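Local coordinates for protein putative transcriptional regulator, sugar-binding family (Arthrobacter aurescens, PDB 3NZE) that probably acts as a SorC-family transcriptional regulator, binding DNA and a sugar effector, of which this crystallised fragment comprises the putative sugar-binding domain, at residues 61-73 and 98-110. Sequence-based numbering, arbitrary orientation.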
loop_
_atom_site.group_PDB
_atom_site.type_symbol
_atom_site.label_atom_id
_atom_site.label_comp_id
_atom_site.label_asym_id
_atom_site.label_seq_id
_atom_site.Cartn_x
_atom_site.Cartn_y
_atom_site.Cartn_z
ATOM N N GLY A 61 10.841 -1.352 -0.756
ATOM C CA GLY A 61 9.702 -2.215 -1.014
ATOM C C GLY A 61 8.500 -1.433 -1.522
ATOM O O GLY A 61 8.101 -0.433 -0.923
ATOM N N VAL A 62 7.935 -1.877 -2.644
ATOM C CA VAL A 62 6.752 -1.232 -3.212
ATOM C C VAL A 62 5.623 -2.242 -3.343
ATOM O O VAL A 62 5.770 -3.267 -4.017
ATOM C CB VAL A 62 7.039 -0.679 -4.630
ATOM C CG1 VAL A 62 5.774 -0.107 -5.256
ATOM C CG2 VAL A 62 8.148 0.380 -4.587
ATOM N N ALA A 63 4.490 -1.958 -2.717
ATOM C CA ALA A 63 3.305 -2.770 -2.926
ATOM C C ALA A 63 2.529 -2.077 -4.036
ATOM O O ALA A 63 2.036 -0.967 -3.847
ATOM C CB ALA A 63 2.478 -2.852 -1.649
ATOM N N TRP A 64 2.465 -2.698 -5.207
ATOM C CA TRP A 64 1.876 -2.033 -6.359
ATOM C C TRP A 64 0.347 -2.099 -6.313
ATOM O O TRP A 64 -0.239 -3.028 -5.731
ATOM C CB TRP A 64 2.416 -2.624 -7.672
ATOM C CG TRP A 64 1.856 -3.973 -7.927
ATOM C CD1 TRP A 64 2.385 -5.171 -7.544
ATOM C CD2 TRP A 64 0.636 -4.267 -8.618
ATOM N NE1 TRP A 64 1.565 -6.196 -7.955
ATOM C CE2 TRP A 64 0.485 -5.669 -8.617
ATOM C CE3 TRP A 64 -0.339 -3.478 -9.245
ATOM C CZ2 TRP A 64 -0.605 -6.300 -9.206
ATOM C CZ3 TRP A 64 -1.421 -4.104 -9.831
ATOM C CH2 TRP A 64 -1.548 -5.508 -9.806
ATOM N N GLY A 65 -0.285 -1.097 -6.926
ATOM C CA GLY A 65 -1.730 -0.991 -7.003
ATOM C C GLY A 65 -2.069 0.296 -7.733
ATOM O O GLY A 65 -1.176 0.973 -8.222
ATOM N N ALA A 66 -3.351 0.643 -7.793
ATOM C CA ALA A 66 -3.777 1.849 -8.489
ATOM C C ALA A 66 -3.168 3.100 -7.845
ATOM O O ALA A 66 -2.715 4.002 -8.534
ATOM C CB ALA A 66 -5.300 1.942 -8.521
ATOM N N THR A 67 -3.119 3.125 -6.520
ATOM C CA THR A 67 -2.539 4.276 -5.848
ATOM C C THR A 67 -1.056 4.392 -6.167
ATOM O O THR A 67 -0.575 5.453 -6.539
ATOM C CB THR A 67 -2.763 4.214 -4.335
ATOM O OG1 THR A 67 -4.175 4.225 -4.088
ATOM C CG2 THR A 67 -2.115 5.439 -3.645
ATOM N N LEU A 68 -0.332 3.292 -6.028
ATOM C CA LEU A 68 1.100 3.327 -6.277
ATOM C C LEU A 68 1.436 3.626 -7.743
ATOM O O LEU A 68 2.485 4.201 -8.050
ATOM C CB LEU A 68 1.746 2.027 -5.806
ATOM C CG LEU A 68 2.531 2.193 -4.506
ATOM C CD1 LEU A 68 3.736 3.083 -4.802
ATOM C CD2 LEU A 68 1.662 2.800 -3.401
ATOM N N SER A 69 0.538 3.260 -8.645
ATOM C CA SER A 69 0.746 3.594 -10.048
ATOM C C SER A 69 0.774 5.112 -10.198
ATOM O O SER A 69 1.677 5.668 -10.822
ATOM C CB SER A 69 -0.363 3.014 -10.915
ATOM O OG SER A 69 -0.013 3.119 -12.281
ATOM N N ALA A 70 -0.220 5.777 -9.615
ATOM C CA ALA A 70 -0.272 7.240 -9.657
ATOM C C ALA A 70 0.977 7.848 -9.029
ATOM O O ALA A 70 1.581 8.764 -9.588
ATOM C CB ALA A 70 -1.531 7.750 -8.985
ATOM N N VAL A 71 1.371 7.343 -7.864
ATOM C CA VAL A 71 2.596 7.793 -7.223
ATOM C C VAL A 71 3.805 7.650 -8.151
ATOM O O VAL A 71 4.618 8.573 -8.279
ATOM C CB VAL A 71 2.836 7.014 -5.921
ATOM C CG1 VAL A 71 4.215 7.319 -5.324
ATOM C CG2 VAL A 71 1.725 7.322 -4.929
ATOM N N SER A 72 3.915 6.505 -8.821
ATOM C CA SER A 72 5.081 6.247 -9.648
ATOM C C SER A 72 5.193 7.235 -10.801
ATOM O O SER A 72 6.286 7.504 -11.284
ATOM C CB SER A 72 5.064 4.816 -10.185
ATOM O OG SER A 72 4.058 4.643 -11.172
ATOM N N ARG A 73 4.062 7.768 -11.246
ATOM C CA ARG A 73 4.069 8.732 -12.340
ATOM C C ARG A 73 4.588 10.105 -11.924
ATOM O O ARG A 73 4.940 10.918 -12.775
ATOM C CB ARG A 73 2.677 8.862 -12.957
ATOM C CG ARG A 73 2.226 7.619 -13.692
ATOM C CD ARG A 73 0.912 7.851 -14.403
ATOM N NE ARG A 73 0.369 6.606 -14.932
ATOM C CZ ARG A 73 0.694 6.086 -16.111
ATOM N NH1 ARG A 73 0.145 4.944 -16.502
ATOM N NH2 ARG A 73 1.567 6.704 -16.898
ATOM N N GLY A 98 -2.761 -7.157 -14.898
ATOM C CA GLY A 98 -1.867 -6.775 -13.828
ATOM C C GLY A 98 -0.388 -6.820 -14.127
ATOM O O GLY A 98 0.367 -6.032 -13.572
ATOM N N ILE A 99 0.045 -7.757 -14.968
ATOM C CA ILE A 99 1.483 -7.964 -15.105
ATOM C C ILE A 99 2.178 -6.754 -15.726
ATOM O O ILE A 99 3.182 -6.280 -15.206
ATOM C CB ILE A 99 1.823 -9.255 -15.874
ATOM C CG1 ILE A 99 1.287 -10.465 -15.102
ATOM C CG2 ILE A 99 3.334 -9.377 -16.040
ATOM C CD1 ILE A 99 1.483 -11.805 -15.833
ATOM N N THR A 100 1.642 -6.260 -16.833
ATOM C CA THR A 100 2.210 -5.094 -17.494
ATOM C C THR A 100 2.138 -3.872 -16.583
ATOM O O THR A 100 3.102 -3.121 -16.448
ATOM C CB THR A 100 1.472 -4.796 -18.806
ATOM O OG1 THR A 100 1.592 -5.930 -19.682
ATOM C CG2 THR A 100 2.048 -3.554 -19.475
ATOM N N TYR A 101 0.989 -3.703 -15.946
ATOM C CA TYR A 101 0.727 -2.539 -15.102
ATOM C C TYR A 101 1.686 -2.514 -13.912
ATOM O O TYR A 101 2.302 -1.481 -13.626
ATOM C CB TYR A 101 -0.724 -2.606 -14.642
ATOM C CG TYR A 101 -1.286 -1.411 -13.904
ATOM C CD1 TYR A 101 -1.761 -0.307 -14.596
ATOM C CD2 TYR A 101 -1.421 -1.429 -12.524
ATOM C CE1 TYR A 101 -2.314 0.776 -13.921
ATOM C CE2 TYR A 101 -1.970 -0.361 -11.845
ATOM C CZ TYR A 101 -2.419 0.733 -12.550
ATOM O OH TYR A 101 -2.970 1.799 -11.880
ATOM N N ALA A 102 1.822 -3.646 -13.225
ATOM C CA ALA A 102 2.761 -3.761 -12.115
ATOM C C ALA A 102 4.199 -3.542 -12.585
ATOM O O ALA A 102 4.973 -2.855 -11.931
ATOM C CB ALA A 102 2.619 -5.133 -11.421
ATOM N N SER A 103 4.564 -4.133 -13.715
ATOM C CA SER A 103 5.905 -3.934 -14.250
ATOM C C SER A 103 6.211 -2.461 -14.540
ATOM O O SER A 103 7.321 -1.991 -14.282
ATOM C CB SER A 103 6.117 -4.775 -15.502
ATOM O OG SER A 103 7.379 -4.496 -16.080
ATOM N N ASP A 104 5.234 -1.740 -15.082
ATOM C CA ASP A 104 5.429 -0.329 -15.396
ATOM C C ASP A 104 5.695 0.485 -14.141
ATOM O O ASP A 104 6.510 1.413 -14.159
ATOM C CB ASP A 104 4.232 0.240 -16.166
ATOM C CG ASP A 104 4.177 -0.259 -17.607
ATOM O OD1 ASP A 104 5.174 -0.852 -18.057
ATOM O OD2 ASP A 104 3.151 -0.041 -18.281
ATOM N N ILE A 105 4.995 0.139 -13.067
ATOM C CA ILE A 105 5.194 0.805 -11.777
ATOM C C ILE A 105 6.621 0.580 -11.305
ATOM O O ILE A 105 7.341 1.535 -10.982
ATOM C CB ILE A 105 4.198 0.295 -10.712
ATOM C CG1 ILE A 105 2.777 0.719 -11.080
ATOM C CG2 ILE A 105 4.558 0.824 -9.320
ATOM C CD1 ILE A 105 1.715 0.017 -10.277
HETATM N N MSE A 106 7.048 -0.681 -11.293
HETATM C CA MSE A 106 8.407 -0.982 -10.850
HETATM C C MSE A 106 9.462 -0.274 -11.711
HETATM O O MSE A 106 10.432 0.279 -11.186
HETATM C CB MSE A 106 8.649 -2.497 -10.746
HETATM C CG MSE A 106 7.611 -3.243 -9.923
HETATM SE SE MSE A 106 7.636 -2.682 -8.042
HETATM C CE MSE A 106 9.513 -2.984 -7.657
ATOM N N ARG A 107 9.277 -0.283 -13.030
ATOM C CA ARG A 107 10.187 0.419 -13.945
ATOM C C ARG A 107 10.309 1.922 -13.661
ATOM O O ARG A 107 11.410 2.469 -13.656
ATOM C CB ARG A 107 9.768 0.185 -15.406
ATOM C CG ARG A 107 9.960 -1.245 -15.869
ATOM C CD ARG A 107 9.523 -1.447 -17.327
ATOM N NE ARG A 107 9.524 -2.872 -17.674
ATOM C CZ ARG A 107 10.419 -3.449 -18.471
ATOM N NH1 ARG A 107 10.347 -4.754 -18.716
ATOM N NH2 ARG A 107 11.383 -2.725 -19.032
ATOM N N ARG A 108 9.181 2.584 -13.414
ATOM C CA ARG A 108 9.190 4.003 -13.052
ATOM C C ARG A 108 10.007 4.271 -11.786
ATOM O O ARG A 108 10.737 5.271 -11.708
ATOM C CB ARG A 108 7.757 4.522 -12.891
ATOM C CG ARG A 108 7.050 4.742 -14.243
ATOM C CD ARG A 108 5.577 5.093 -14.074
ATOM N NE ARG A 108 4.821 4.741 -15.272
ATOM C CZ ARG A 108 3.707 4.020 -15.270
ATOM N NH1 ARG A 108 3.191 3.582 -14.132
ATOM N NH2 ARG A 108 3.096 3.754 -16.412
ATOM N N PHE A 109 9.884 3.383 -10.804
ATOM C CA PHE A 109 10.649 3.537 -9.562
ATOM C C PHE A 109 12.126 3.311 -9.847
ATOM O O PHE A 109 12.971 4.092 -9.430
ATOM C CB PHE A 109 10.156 2.578 -8.465
ATOM C CG PHE A 109 9.095 3.165 -7.577
ATOM C CD1 PHE A 109 7.755 3.041 -7.897
ATOM C CD2 PHE A 109 9.442 3.861 -6.420
ATOM C CE1 PHE A 109 6.772 3.573 -7.082
ATOM C CE2 PHE A 109 8.463 4.394 -5.604
ATOM C CZ PHE A 109 7.125 4.253 -5.930
ATOM N N GLY A 110 12.434 2.247 -10.579
ATOM C CA GLY A 110 13.812 1.965 -10.937
ATOM C C GLY A 110 14.464 3.093 -11.706
ATOM O O GLY A 110 15.620 3.439 -11.458
HETATM O O HOH W 1 1.131 1.322 -14.061
#
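Trp64 lies with one face of its indole on the methyl of Ala102: CB of Ala102 sits 3.5 Å from the centroid of the five-membered ring of Trp64, over the centre of that ring, a CH-pi contact. The indole reaches this place because its CG stands between the backbone N and the carbonyl carbon (chi1 73°). Outside the pair, NE1 of Trp64 is hydrogen-bonded to the carbonyl of Gly90, which should restrain the ring's rotation.

At the other end of the contact, Arg108 stretches along Ser72 and donates from NH1 to OG of Ser72 (3.3 Å, 162° at the hydrogen), with the acceptor close to the guanidinium plane. That hydroxyl is also a donor, reaching the carbonyl O of Ser69 at 2.6 Å. A water accepts from NH1 of Arg108, donates to the carbonyl O of Tyr101 and bonds to OG of Ser69.

Phe109 supplies the apolar counterpart: CG2 of Val62 stands 4.0 Å from the centroid of the Phe109 ring, over its face, while CD1 of Leu68 meets CZ of Phe109 at 3.8 Å.

In this Rossmann-like domain the contact joins strand 59-62 and helix 66-73 to helix 99-113; the axes of segments 66-73 and 99-110 run 35° apart. The chemistry is therefore graded, from apolar packing beside the sheet to a water-bridged polar margin, where NH1 of Arg108 is shared between the hydroxyl of Ser72 and the water.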